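Local coordinates for replication initiator A family protein (Staphylococcus aureus CA-347, PDB 4PT7) that initiates replication of staphylococcal multiresistance plasmids by assembling on the plasmid replication origin, at the interface of chains A and B. Sequence-based numbering; all coordinates share one arbitrary frame. Chains: chain A/B, Replication initiator A family protein.

The interface of chains A and B. Residues chain A 8-9, 12-13; chain B 112-113, 115, 120.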
loop_
_atom_site.group_PDB
_atom_site.type_symbol
_atom_site.label_atom_id
_atom_site.label_comp_id
_atom_site.label_asym_id
_atom_site.label_seq_id
_atom_site.Cartn_x
_atom_site.Cartn_y
_atom_site.Cartn_z
ATOM N N VAL A 8 -16.880 -30.615 15.361
ATOM C CA VAL A 8 -17.681 -29.429 15.084
ATOM C C VAL A 8 -16.778 -28.185 14.998
ATOM O O VAL A 8 -17.028 -27.281 14.201
ATOM C CB VAL A 8 -18.780 -29.244 16.170
ATOM C CG1 VAL A 8 -18.136 -28.963 17.520
ATOM C CG2 VAL A 8 -19.738 -28.147 15.778
ATOM N N GLN A 9 -15.712 -28.154 15.791
ATOM C CA GLN A 9 -14.809 -27.014 15.759
ATOM C C GLN A 9 -14.123 -26.908 14.391
ATOM O O GLN A 9 -13.935 -25.812 13.867
ATOM C CB GLN A 9 -13.770 -27.106 16.900
ATOM C CG GLN A 9 -13.176 -28.486 17.152
ATOM C CD GLN A 9 -14.009 -29.346 18.115
ATOM O OE1 GLN A 9 -13.573 -30.482 18.420
ATOM N NE2 GLN A 9 -15.088 -28.892 18.568
ATOM N N TYR A 12 -16.752 -25.515 11.844
ATOM C CA TYR A 12 -16.973 -24.075 11.857
ATOM C C TYR A 12 -15.695 -23.320 11.522
ATOM O O TYR A 12 -15.726 -22.220 10.990
ATOM C CB TYR A 12 -17.558 -23.628 13.204
ATOM C CG TYR A 12 -19.052 -23.879 13.287
ATOM C CD1 TYR A 12 -19.550 -25.142 13.624
ATOM C CD2 TYR A 12 -19.967 -22.870 13.001
ATOM C CE1 TYR A 12 -20.927 -25.389 13.672
ATOM C CE2 TYR A 12 -21.355 -23.112 13.048
ATOM C CZ TYR A 12 -21.817 -24.374 13.386
ATOM O OH TYR A 12 -23.166 -24.622 13.446
ATOM N N LYS A 13 -14.566 -23.956 11.788
ATOM C CA LYS A 13 -13.270 -23.377 11.491
ATOM C C LYS A 13 -13.112 -23.277 9.962
ATOM O O LYS A 13 -12.436 -22.378 9.453
ATOM C CB LYS A 13 -12.204 -24.285 12.091
ATOM C CG LYS A 13 -10.865 -23.667 12.256
ATOM C CD LYS A 13 -9.916 -24.670 12.885
ATOM C CE LYS A 13 -10.317 -25.019 14.304
ATOM N NZ LYS A 13 -9.236 -25.816 14.928
ATOM N N LYS B 112 -4.073 -22.389 11.518
ATOM C CA LYS B 112 -5.529 -22.395 11.459
ATOM C C LYS B 112 -6.057 -21.616 12.656
ATOM O O LYS B 112 -5.438 -21.598 13.717
ATOM C CB LYS B 112 -6.054 -23.844 11.462
ATOM C CG LYS B 112 -5.715 -24.572 10.153
ATOM C CD LYS B 112 -5.640 -26.089 10.291
ATOM C CE LYS B 112 -6.985 -26.729 10.546
ATOM N NZ LYS B 112 -6.842 -28.216 10.638
ATOM N N PRO B 113 -7.195 -20.927 12.487
ATOM C CA PRO B 113 -7.789 -20.147 13.566
ATOM C C PRO B 113 -8.379 -21.013 14.667
ATOM O O PRO B 113 -8.493 -22.232 14.530
ATOM C CB PRO B 113 -8.853 -19.335 12.850
ATOM C CG PRO B 113 -9.284 -20.254 11.752
ATOM C CD PRO B 113 -7.958 -20.751 11.241
ATOM N N VAL B 115 -11.628 -21.683 17.304
ATOM C CA VAL B 115 -13.072 -21.500 17.334
ATOM C C VAL B 115 -13.597 -21.881 18.714
ATOM O O VAL B 115 -13.323 -22.973 19.209
ATOM C CB VAL B 115 -13.771 -22.379 16.275
ATOM C CG1 VAL B 115 -15.250 -22.061 16.238
ATOM C CG2 VAL B 115 -13.149 -22.135 14.910
ATOM N N ILE B 120 -19.121 -20.519 17.542
ATOM C CA ILE B 120 -20.071 -21.474 16.979
ATOM C C ILE B 120 -21.465 -20.852 17.046
ATOM O O ILE B 120 -22.168 -20.744 16.038
ATOM C CB ILE B 120 -20.104 -22.799 17.789
ATOM C CG1 ILE B 120 -18.704 -23.411 17.874
ATOM C CG2 ILE B 120 -21.065 -23.800 17.127
ATOM C CD1 ILE B 120 -18.132 -23.820 16.554
#
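A:Lys13 and A:Tyr12, neighbours at the end of the short N-terminal helix 8-13 of chain A, lie against the loop that leads into helix 117-126 of chain B and against the start of the helix itself. Followed outward, A:Lys13 runs past B:Val115 and then B:Pro113. A:Lys13 CB is 3.7 Å from B:Val115 CG2, a methyl that also packs on the backbone CA of the lysine. A:Lys13 CG comes next, 3.8 Å from the ring carbon CG of B:Pro113. With this CG anti to the backbone N (chi1 -162°), the chain heads towards the proline. A:Lys13 CD approaches the B:Pro113 carbonyl oxygen O at 3.3 Å, and a bend at chi3 (-66°) keeps CE equally near it. A:Lys13 NZ stays 3.7 Å from B:Pro113 O, too far for a hydrogen bond, and 5.5 Å from the side-chain amine NZ of B:Lys112. Lysine suits this place because its long methylene chain supplies apolar surface while its amine is carried beyond the valine and the proline ring.

A:Tyr12 meets B:Ile120 at about a right angle. The isoleucine's two arms divide the work: methyl CG2 sits over the ring face, 3.9 Å from the A:Tyr12 centroid in a CH-pi contact, whereas CD1 reaches the ring's root, 3.4 Å from A:Tyr12 CG. Branching at CB lets isoleucine touch both places, and the aromatic ring offers a broad flat surface to receive it. B:Val115, compact and beta-branched, turns CG1 towards A:Tyr12 CB and CG2 towards A:Lys13, bridging the two helix residues. The backbone oxygen of A:Gln9 borders this valine.

Repeated by two-fold symmetry, this largely apolar patch fastens the N-terminal helix of each subunit to its partner, probably stabilising the RepA dimer within the tetrameric assembly.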